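Transcription regulator AsnC/Lrp ligand binding domain-containing protein (Sulfolobus tokodaii, PDB 2ZBC) binds isoleucine between its subunits as a stand-alone RAM module, and probably takes part in amino-acid-responsive transcription control. Local coordinates at residues E20-M25 against I40-E45; S26-V31 against K53-N58. All coordinates share one frame; numbering follows the deposited sequence.

Contact 1 of 2, residues E20-M25 against I40-E45; sequences ERLKSM and IVVKVE
Leu-22, of helix 15-22, meets Ile-40 and Val-42 of strand 40-45 through methyl groups alone. No hydrogen bond joins the two segments. One branch of the leucine does all the touching. Its CD1 lies 3.6 Å from Val-42 CG1, and the two side chains cross at about a right angle. The same CD1 is 4.0 Å from Ile-40 CG2, where the side chains reach toward each other tip to tip. Val-42 CG1 stands anti to the carbonyl carbon (chi1 -72°), which presents this methyl to the leucine. All three residues are buried, but the segments bury just 108 Å² between them.

Segment 20-25 has backbone bonds of its own. Leu-22 opens a type I turn to Met-25, a selenomethionine in this crystal, and Met-25 N donates to Leu-22 O at 3.1 Å.

The contact sets a helix on a face of the antiparallel sheet in the alpha/beta ligand-binding domain of the Lrp/AsnC family. Leu-22 also touches Ile-8 of strand 3-10 and Leu-63. Strand 40-45 runs between strands 3-10 and 28-34, and Val-31 of the latter packs on Ile-40.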
loop_
_atom_site.group_PDB
_atom_site.type_symbol
_atom_site.label_atom_id
_atom_site.label_comp_id
_atom_site.label_asym_id
_atom_site.label_seq_id
_atom_site.Cartn_x
_atom_site.Cartn_y
_atom_site.Cartn_z
ATOM N N GLU A 20 -20.465 13.545 10.943
ATOM C CA GLU A 20 -21.775 14.154 11.203
ATOM C C GLU A 20 -22.855 13.750 10.160
ATOM O O GLU A 20 -23.954 13.453 10.543
ATOM C CB GLU A 20 -21.646 15.677 11.274
ATOM C CG GLU A 20 -22.934 16.528 11.394
ATOM C CD GLU A 20 -22.627 18.051 11.624
ATOM O OE1 GLU A 20 -21.804 18.730 10.846
ATOM O OE2 GLU A 20 -23.209 18.567 12.634
ATOM N N ARG A 21 -22.505 13.725 8.873
ATOM C CA ARG A 21 -23.438 13.319 7.817
ATOM C C ARG A 21 -23.807 11.870 8.020
ATOM O O ARG A 21 -25.003 11.490 8.012
ATOM C CB ARG A 21 -22.809 13.466 6.459
ATOM C CG ARG A 21 -22.547 14.963 6.051
ATOM C CD ARG A 21 -21.982 15.143 4.629
ATOM N NE ARG A 21 -21.604 16.535 4.402
ATOM C CZ ARG A 21 -22.490 17.459 4.033
ATOM N NH1 ARG A 21 -23.766 17.121 3.749
ATOM N NH2 ARG A 21 -22.091 18.676 3.875
ATOM N N LEU A 22 -22.767 11.047 8.262
ATOM C CA LEU A 22 -22.976 9.627 8.366
ATOM C C LEU A 22 -23.933 9.237 9.487
ATOM O O LEU A 22 -24.753 8.264 9.308
ATOM C CB LEU A 22 -21.680 8.823 8.414
ATOM C CG LEU A 22 -20.906 8.794 7.105
ATOM C CD1 LEU A 22 -19.417 8.421 7.433
ATOM C CD2 LEU A 22 -21.518 7.919 6.006
ATOM N N LYS A 23 -23.860 9.943 10.609
ATOM C CA LYS A 23 -24.705 9.641 11.792
ATOM C C LYS A 23 -26.194 9.536 11.475
ATOM O O LYS A 23 -26.912 8.804 12.160
ATOM C CB LYS A 23 -24.664 10.774 12.864
ATOM C CG LYS A 23 -23.394 11.067 13.454
ATOM C CD LYS A 23 -23.503 12.043 14.699
ATOM C CE LYS A 23 -24.466 13.247 14.526
ATOM N NZ LYS A 23 -24.124 14.474 15.392
ATOM N N SER A 24 -26.659 10.280 10.480
ATOM C CA SER A 24 -28.098 10.473 10.218
ATOM C C SER A 24 -28.658 9.427 9.299
ATOM O O SER A 24 -29.861 9.369 9.075
ATOM C CB SER A 24 -28.351 11.828 9.559
ATOM O OG SER A 24 -28.148 12.779 10.561
HETATM N N MSE A 25 -27.799 8.581 8.769
HETATM C CA MSE A 25 -28.272 7.651 7.736
HETATM C C MSE A 25 -28.555 6.277 8.421
HETATM O O MSE A 25 -27.741 5.801 9.212
HETATM C CB MSE A 25 -27.269 7.615 6.601
HETATM C CG MSE A 25 -27.274 8.935 5.465
HETATM SE SE MSE A 25 -25.446 8.706 4.969
HETATM C CE MSE A 25 -24.753 7.529 6.080
ATOM N N ILE A 40 -12.309 7.233 8.704
ATOM C CA ILE A 40 -13.576 6.815 9.317
ATOM C C ILE A 40 -13.907 5.367 8.974
ATOM O O ILE A 40 -13.613 4.888 7.862
ATOM C CB ILE A 40 -14.713 7.670 8.746
ATOM C CG1 ILE A 40 -14.525 9.165 9.035
ATOM C CG2 ILE A 40 -16.073 7.197 9.181
ATOM C CD1 ILE A 40 -15.564 10.061 8.425
ATOM N N VAL A 41 -14.528 4.674 9.938
ATOM C CA VAL A 41 -14.912 3.254 9.785
ATOM C C VAL A 41 -16.405 3.281 9.967
ATOM O O VAL A 41 -16.876 3.809 10.935
ATOM C CB VAL A 41 -14.268 2.325 10.826
ATOM C CG1 VAL A 41 -14.884 0.923 10.700
ATOM C CG2 VAL A 41 -12.807 2.322 10.765
ATOM N N VAL A 42 -17.157 2.777 9.011
ATOM C CA VAL A 42 -18.593 2.632 9.191
ATOM C C VAL A 42 -18.992 1.177 9.043
ATOM O O VAL A 42 -18.383 0.436 8.258
ATOM C CB VAL A 42 -19.433 3.460 8.178
ATOM C CG1 VAL A 42 -19.370 4.955 8.479
ATOM C CG2 VAL A 42 -19.071 3.213 6.827
ATOM N N LYS A 43 -19.958 0.748 9.824
ATOM C CA LYS A 43 -20.671 -0.508 9.517
ATOM C C LYS A 43 -21.940 -0.174 8.769
ATOM O O LYS A 43 -22.715 0.687 9.177
ATOM C CB LYS A 43 -20.953 -1.278 10.792
ATOM C CG LYS A 43 -21.367 -2.750 10.514
ATOM C CD LYS A 43 -21.074 -3.562 11.787
ATOM C CE LYS A 43 -22.176 -4.470 12.152
ATOM N NZ LYS A 43 -22.518 -5.372 11.104
ATOM N N VAL A 44 -22.169 -0.824 7.645
ATOM C CA VAL A 44 -23.323 -0.548 6.836
ATOM C C VAL A 44 -24.148 -1.804 6.827
ATOM O O VAL A 44 -23.619 -2.844 6.642
ATOM C CB VAL A 44 -22.941 -0.225 5.406
ATOM C CG1 VAL A 44 -24.169 -0.137 4.534
ATOM C CG2 VAL A 44 -22.132 1.034 5.366
ATOM N N GLU A 45 -25.421 -1.688 7.133
ATOM C CA GLU A 45 -26.376 -2.793 6.967
ATOM C C GLU A 45 -27.447 -2.328 6.000
ATOM O O GLU A 45 -28.082 -1.277 6.215
ATOM C CB GLU A 45 -26.983 -3.138 8.345
ATOM C CG GLU A 45 -28.064 -4.250 8.366
ATOM C CD GLU A 45 -27.560 -5.657 8.036
ATOM O OE1 GLU A 45 -26.352 -5.964 8.347
ATOM O OE2 GLU A 45 -28.389 -6.437 7.434
#

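Contact 2 of 2, residues S26-V31 against K53-N58; sequences SEVTEV and KDFVTN. With ILE (isoleucine), chain I.
The Phe-55 ring carries Glu-27 on one face and Val-28 at its edge. Phe-55 belongs to helix 49-60, and the contact ties this helix to segment 26-31, which leads into strand 28-34, in the RAM fold, the alpha/beta module of Lrp/AsnC proteins. Glu-27 CB makes a CH-pi contact, 3.9 Å from the centroid of the Phe-55 ring and 9° off the normal. The glutamate chain bends at chi2 (91°), which carries the carboxylate out over the CD1-CE1 side of the ring. The carboxylate and ring planes are 23° apart and stacked, with Glu-27 OE1 3.5 Å from Phe-55 CE1. Val-28 CG2 lies near the ring plane, 3.8 Å from Phe-55 CZ. Phe-55 CG is anti to the backbone N, and the ring extends from the helix toward the 26-31 segment. With alanine in place of Phe-55, Glu-27 would probably lose the surface it lies on, leaving its carboxylate free to turn, and Val-28 CG2 its edge contact.

Elsewhere on this helix, Lys-53, Val-56 and Thr-57 line the isoleucine pocket. Val-56 CG1 is 3.6 Å from the ligand OXT, and Lys-53 CD is 3.8 Å from CD1 of the isoleucine. Lys-53 also forms a salt bridge with Asp-16 of the third subunit, and Thr-57 OG1 a hydrogen bond with Glu-15 of the same subunit. Within the helix, Lys-53 NZ donates to Thr-57 OG1 at 2.7 Å.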
loop_
_atom_site.group_PDB
_atom_site.type_symbol
_atom_site.label_atom_id
_atom_site.label_comp_id
_atom_site.label_asym_id
_atom_site.label_seq_id
_atom_site.Cartn_x
_atom_site.Cartn_y
_atom_site.Cartn_z
ATOM N N SER A 26 -29.753 5.716 8.159
ATOM C CA SER A 26 -30.236 4.455 8.763
ATOM C C SER A 26 -29.369 3.234 8.420
ATOM O O SER A 26 -29.287 2.280 9.162
ATOM C CB SER A 26 -31.695 4.196 8.294
ATOM O OG SER A 26 -32.552 5.230 8.816
ATOM N N GLU A 27 -28.769 3.237 7.244
ATOM C CA GLU A 27 -27.912 2.133 6.814
ATOM C C GLU A 27 -26.600 2.064 7.595
ATOM O O GLU A 27 -25.909 1.008 7.580
ATOM C CB GLU A 27 -27.588 2.272 5.339
ATOM C CG GLU A 27 -28.811 2.252 4.420
ATOM C CD GLU A 27 -29.427 3.613 4.108
ATOM O OE1 GLU A 27 -29.107 4.600 4.835
ATOM O OE2 GLU A 27 -30.215 3.678 3.124
ATOM N N VAL A 28 -26.214 3.194 8.233
ATOM C CA VAL A 28 -25.004 3.269 9.006
ATOM C C VAL A 28 -25.352 2.878 10.432
ATOM O O VAL A 28 -25.975 3.669 11.125
ATOM C CB VAL A 28 -24.428 4.709 8.983
ATOM C CG1 VAL A 28 -23.375 4.844 10.005
ATOM C CG2 VAL A 28 -23.897 5.014 7.646
ATOM N N THR A 29 -24.997 1.661 10.856
ATOM C CA THR A 29 -25.267 1.190 12.192
ATOM C C THR A 29 -24.181 1.528 13.184
ATOM O O THR A 29 -24.461 1.559 14.415
ATOM C CB THR A 29 -25.524 -0.296 12.231
ATOM O OG1 THR A 29 -24.326 -1.002 11.860
ATOM C CG2 THR A 29 -26.580 -0.664 11.153
ATOM N N GLU A 30 -22.956 1.806 12.675
ATOM C CA GLU A 30 -21.937 2.433 13.519
ATOM C C GLU A 30 -21.036 3.307 12.663
ATOM O O GLU A 30 -20.827 3.056 11.466
ATOM C CB GLU A 30 -20.927 1.477 14.213
ATOM C CG GLU A 30 -21.395 0.126 14.529
ATOM C CD GLU A 30 -20.279 -0.794 14.998
ATOM O OE1 GLU A 30 -19.113 -0.388 15.415
ATOM O OE2 GLU A 30 -20.683 -1.956 15.002
ATOM N N VAL A 31 -20.393 4.234 13.346
ATOM C CA VAL A 31 -19.461 5.149 12.643
ATOM C C VAL A 31 -18.463 5.661 13.670
ATOM O O VAL A 31 -18.797 6.010 14.804
ATOM C CB VAL A 31 -20.236 6.246 11.887
ATOM C CG1 VAL A 31 -21.198 7.006 12.788
ATOM C CG2 VAL A 31 -19.343 7.230 11.174
ATOM N N LYS A 53 -24.842 -1.431 -2.710
ATOM C CA LYS A 53 -24.099 -0.804 -3.822
ATOM C C LYS A 53 -24.512 0.642 -4.040
ATOM O O LYS A 53 -23.646 1.573 -4.130
ATOM C CB LYS A 53 -24.237 -1.639 -5.133
ATOM C CG LYS A 53 -23.739 -0.875 -6.393
ATOM C CD LYS A 53 -22.229 -0.673 -6.384
ATOM C CE LYS A 53 -21.739 -0.136 -7.701
ATOM N NZ LYS A 53 -22.355 1.169 -7.966
ATOM N N ASP A 54 -25.852 0.872 -4.074
ATOM C CA ASP A 54 -26.439 2.221 -4.298
ATOM C C ASP A 54 -26.036 3.177 -3.200
ATOM O O ASP A 54 -25.604 4.314 -3.487
ATOM C CB ASP A 54 -27.977 2.096 -4.371
ATOM C CG ASP A 54 -28.669 3.387 -4.788
ATOM O OD1 ASP A 54 -28.108 4.112 -5.630
ATOM O OD2 ASP A 54 -29.774 3.749 -4.310
ATOM N N PHE A 55 -26.062 2.704 -1.955
ATOM C CA PHE A 55 -25.677 3.483 -0.829
ATOM C C PHE A 55 -24.202 3.871 -0.860
ATOM O O PHE A 55 -23.893 5.026 -0.560
ATOM C CB PHE A 55 -25.985 2.759 0.460
ATOM C CG PHE A 55 -25.678 3.544 1.684
ATOM C CD1 PHE A 55 -26.434 4.634 2.029
ATOM C CD2 PHE A 55 -24.703 3.124 2.543
ATOM C CE1 PHE A 55 -26.119 5.394 3.209
ATOM C CE2 PHE A 55 -24.371 3.882 3.681
ATOM C CZ PHE A 55 -25.119 4.977 4.022
ATOM N N VAL A 56 -23.320 2.898 -1.113
ATOM C CA VAL A 56 -21.920 3.154 -1.207
ATOM C C VAL A 56 -21.618 4.106 -2.363
ATOM O O VAL A 56 -20.895 5.100 -2.171
ATOM C CB VAL A 56 -21.056 1.816 -1.344
ATOM C CG1 VAL A 56 -19.616 2.107 -1.567
ATOM C CG2 VAL A 56 -21.230 0.968 -0.160
ATOM N N THR A 57 -22.126 3.834 -3.557
ATOM C CA THR A 57 -21.791 4.634 -4.722
ATOM C C THR A 57 -22.502 5.982 -4.713
ATOM O O THR A 57 -21.858 7.017 -4.886
ATOM C CB THR A 57 -22.177 3.930 -6.055
ATOM O OG1 THR A 57 -21.273 2.876 -6.237
ATOM C CG2 THR A 57 -21.958 4.811 -7.249
ATOM N N ASN A 58 -23.798 5.972 -4.384
ATOM C CA ASN A 58 -24.610 7.165 -4.565
ATOM C C ASN A 58 -24.834 8.077 -3.373
ATOM O O ASN A 58 -25.357 9.160 -3.533
ATOM C CB ASN A 58 -25.917 6.857 -5.412
ATOM C CG ASN A 58 -25.580 6.360 -6.820
ATOM O OD1 ASN A 58 -26.025 5.297 -7.260
ATOM N ND2 ASN A 58 -24.803 7.096 -7.506
HETATM N N ILE I . -14.399 0.014 -4.660
HETATM C CA ILE I . -15.238 0.984 -3.890
HETATM C C ILE I . -15.480 0.537 -2.433
HETATM O O ILE I . -15.059 -0.619 -2.138
HETATM C CB ILE I . -16.580 1.174 -4.572
HETATM C CG1 ILE I . -17.479 -0.048 -4.410
HETATM C CG2 ILE I . -16.362 1.331 -6.048
HETATM C CD1 ILE I . -18.771 0.120 -5.131
HETATM O OXT ILE I . -16.066 1.339 -1.623
#

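Overall arrangement
Contacts 1 and 2 lie side by side, their centres 7 Å apart. Their segments alternate along the chain: 20-25 runs into 26-31, and 40-45 precedes 53-58. Strands 28-34 and 40-45 are antiparallel neighbours, with a probable hydrogen bond from Lys-43 N to Glu-30 O (3.0 Å). Another, from Glu-45 N to Glu-27 O (2.8 Å), lies just before strand 28-34. Packing also joins the strands: Val-42 CG1 is 3.5 Å from Val-31 CG2. Met-25 of contact 1 packs against Phe-55 of contact 2. The helix of contact 2 carries pocket residues on a different side from Phe-55, and the Ile-40 side chain of contact 1 is about 7 Å from a bound isoleucine. Both contacts touch the second subunit.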